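Local coordinates for protein ketosynthase (Streptomyces sp. MSC090213JE08, PDB 6KXF) that probably catalyses condensation of a fatty acyl chain with malonyl-ACP, giving 3-oxoacyl-ACP and carbon dioxide, as a homodimeric beta-ketoacyl-ACP synthase of the thiolase-like superfamily, at residues 301-306 / 329-334. Sequence-based numbering, arbitrary orientation.
Sequences HGTGTK and AVKSML. With DYF ([(3~{R})-2,2-dimethyl-4-[[3-[2-[[(~{E})-oct-2-enoyl]amino]ethylamino]-3-oxidanylidene-propyl]amino]-3-oxidanyl-4-oxidanylidene-butyl] dihydrogen phosphate), chain D.
The imidazole of H301 carries CE of K331 over one face, a CH-pi contact 4.3 Å from the ring centroid. At its edge, NE2 donates to O24 of DYF, 2.9 Å away, with an N-H...O angle of 160°. Water 1 lies in the ring plane, 2.8 Å from ND1, and accepts from NZ of K331. This is the HGTGT motif of the ketosynthase active site in the thiolase fold. It follows strand 297-299 and here grips the pantetheine-type ligand; H336 also bonds DYF. The K331 chain, on the short helix 331-334, runs extended, then bends at its last torsion (chi4 53°). The bend brings NZ to the backbone O of H301, 2.7 Å away, in the carbonyl plane and on a lone pair. T303 lies alongside K331, its CG2 against CD. A methionine in place of K331 would probably leave the H301 carbonyl without this donor and water 1 less firmly held beside ND1. G302 has a positive phi, which favours glycine, and its CA faces A329 across the contact. Its carbonyl O packs on CB of K331 and probably accepts from water 2, which in turn accepts from the backbone N of K331. Farther along the loop, two hydroxyls grip one amide oxygen of the ligand: O18 of DYF accepts from OG1 of T303 at 3.0 Å and from OG1 of T305 at 2.8 Å.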
# COMPACT_ATOMS: atom_id res chain seq x y z
N HIS A 301 13.79 -7.09 9.53
CA HIS A 301 12.37 -7.18 9.42
C HIS A 301 11.86 -8.22 10.44
O HIS A 301 10.90 -7.94 11.16
CB HIS A 301 11.93 -7.46 8.00
CG HIS A 301 10.44 -7.43 7.85
ND1 HIS A 301 9.71 -6.27 8.02
CD2 HIS A 301 9.55 -8.40 7.57
CE1 HIS A 301 8.42 -6.53 7.82
NE2 HIS A 301 8.30 -7.82 7.52
N GLY A 302 12.55 -9.36 10.50
CA GLY A 302 12.53 -10.26 11.70
C GLY A 302 11.16 -10.43 12.33
O GLY A 302 10.95 -10.07 13.46
N THR A 303 10.21 -11.06 11.63
CA THR A 303 8.86 -11.24 12.11
C THR A 303 8.71 -12.43 13.05
O THR A 303 7.68 -12.54 13.77
CB THR A 303 7.88 -11.43 10.95
OG1 THR A 303 8.36 -12.50 10.13
CG2 THR A 303 7.69 -10.16 10.13
N GLY A 304 9.67 -13.35 13.03
CA GLY A 304 9.59 -14.53 13.87
C GLY A 304 8.89 -15.68 13.18
O GLY A 304 8.62 -16.69 13.78
N THR A 305 8.58 -15.54 11.89
CA THR A 305 8.07 -16.72 11.13
C THR A 305 9.25 -17.61 10.69
O THR A 305 10.41 -17.18 10.59
CB THR A 305 7.22 -16.33 9.91
OG1 THR A 305 7.99 -15.59 8.96
CG2 THR A 305 6.00 -15.52 10.27
N LYS A 306 8.93 -18.87 10.39
CA LYS A 306 9.94 -19.82 9.91
C LYS A 306 10.56 -19.26 8.62
O LYS A 306 11.77 -19.07 8.54
CB LYS A 306 9.35 -21.24 9.80
CG LYS A 306 9.62 -22.15 11.00
CD LYS A 306 11.11 -22.61 11.11
CE LYS A 306 11.44 -23.60 12.23
NZ LYS A 306 10.88 -23.19 13.55
N ALA A 329 15.88 -7.88 16.13
CA ALA A 329 14.49 -7.93 15.77
C ALA A 329 13.66 -7.20 16.83
O ALA A 329 13.28 -7.77 17.87
CB ALA A 329 14.03 -9.37 15.63
N VAL A 330 13.30 -5.97 16.50
CA VAL A 330 12.46 -5.08 17.36
C VAL A 330 11.04 -5.66 17.50
O VAL A 330 10.39 -5.46 18.53
CB VAL A 330 12.51 -3.65 16.79
CG1 VAL A 330 11.46 -2.74 17.36
CG2 VAL A 330 13.92 -3.07 16.99
N LYS A 331 10.58 -6.43 16.51
CA LYS A 331 9.27 -7.14 16.62
C LYS A 331 9.24 -8.19 17.75
O LYS A 331 8.16 -8.59 18.18
CB LYS A 331 8.93 -7.80 15.29
CG LYS A 331 8.66 -6.79 14.16
CD LYS A 331 8.11 -7.43 12.91
CE LYS A 331 8.00 -6.47 11.74
NZ LYS A 331 9.28 -5.77 11.48
N SER A 332 10.42 -8.63 18.24
CA SER A 332 10.47 -9.47 19.48
C SER A 332 9.73 -8.77 20.64
O SER A 332 9.08 -9.41 21.47
CB SER A 332 11.89 -9.82 19.86
OG SER A 332 12.64 -8.68 20.24
N MET A 333 9.83 -7.43 20.69
CA MET A 333 9.23 -6.62 21.74
C MET A 333 7.84 -6.11 21.31
O MET A 333 6.91 -6.17 22.07
CB MET A 333 10.12 -5.42 22.07
CG MET A 333 11.42 -5.81 22.73
SD MET A 333 12.52 -4.39 22.99
CE MET A 333 13.36 -4.41 21.40
N LEU A 334 7.72 -5.59 20.08
CA LEU A 334 6.48 -4.85 19.62
C LEU A 334 5.41 -5.79 19.07
O LEU A 334 4.28 -5.36 18.87
CB LEU A 334 6.88 -3.89 18.49
CG LEU A 334 7.68 -2.67 18.95
CD1 LEU A 334 7.91 -1.71 17.77
CD2 LEU A 334 6.97 -1.97 20.10
C29 DYF D . -1.07 -9.01 5.32
C26 DYF D . 2.67 -8.56 6.46
C25 DYF D . 3.48 -9.61 6.26
O13 DYF D . 5.35 -17.41 6.04
C21 DYF D . 6.61 -10.42 4.63
C17 DYF D . 6.93 -13.53 6.50
O11 DYF D . 4.79 -18.09 2.60
N22 DYF D . 6.13 -9.61 5.60
C10 DYF D . 4.79 -18.49 3.95
N19 DYF D . 7.25 -12.59 5.47
C30 DYF D . -1.83 -8.12 4.31
C31 DYF D . -3.34 -8.35 4.19
N14 DYF D . 5.09 -16.00 4.27
C28 DYF D . 0.44 -8.77 5.18
C27 DYF D . 1.14 -8.65 6.52
C23 DYF D . 5.00 -9.36 6.35
C20 DYF D . 7.57 -11.19 5.63
C16 DYF D . 6.63 -14.87 5.86
C15 DYF D . 5.34 -14.82 5.08
C12 DYF D . 5.10 -17.30 4.87
C01 DYF D . 2.27 -18.05 4.02
C02 DYF D . 3.38 -19.12 4.16
C03 DYF D . 3.24 -19.82 5.53
C04 DYF D . 3.22 -20.19 3.06
O05 DYF D . 4.21 -21.18 3.23
P06 DYF D . 5.44 -21.45 2.15
O07 DYF D . 5.07 -22.67 1.33
O08 DYF D . 6.65 -21.79 3.00
O09 DYF D . 5.57 -20.38 1.09
O18 DYF D . 6.88 -13.33 7.69
O24 DYF D . 5.56 -8.66 7.18
O HOH W 1 9.73 -3.81 9.25
O HOH W 2 11.89 -7.35 13.86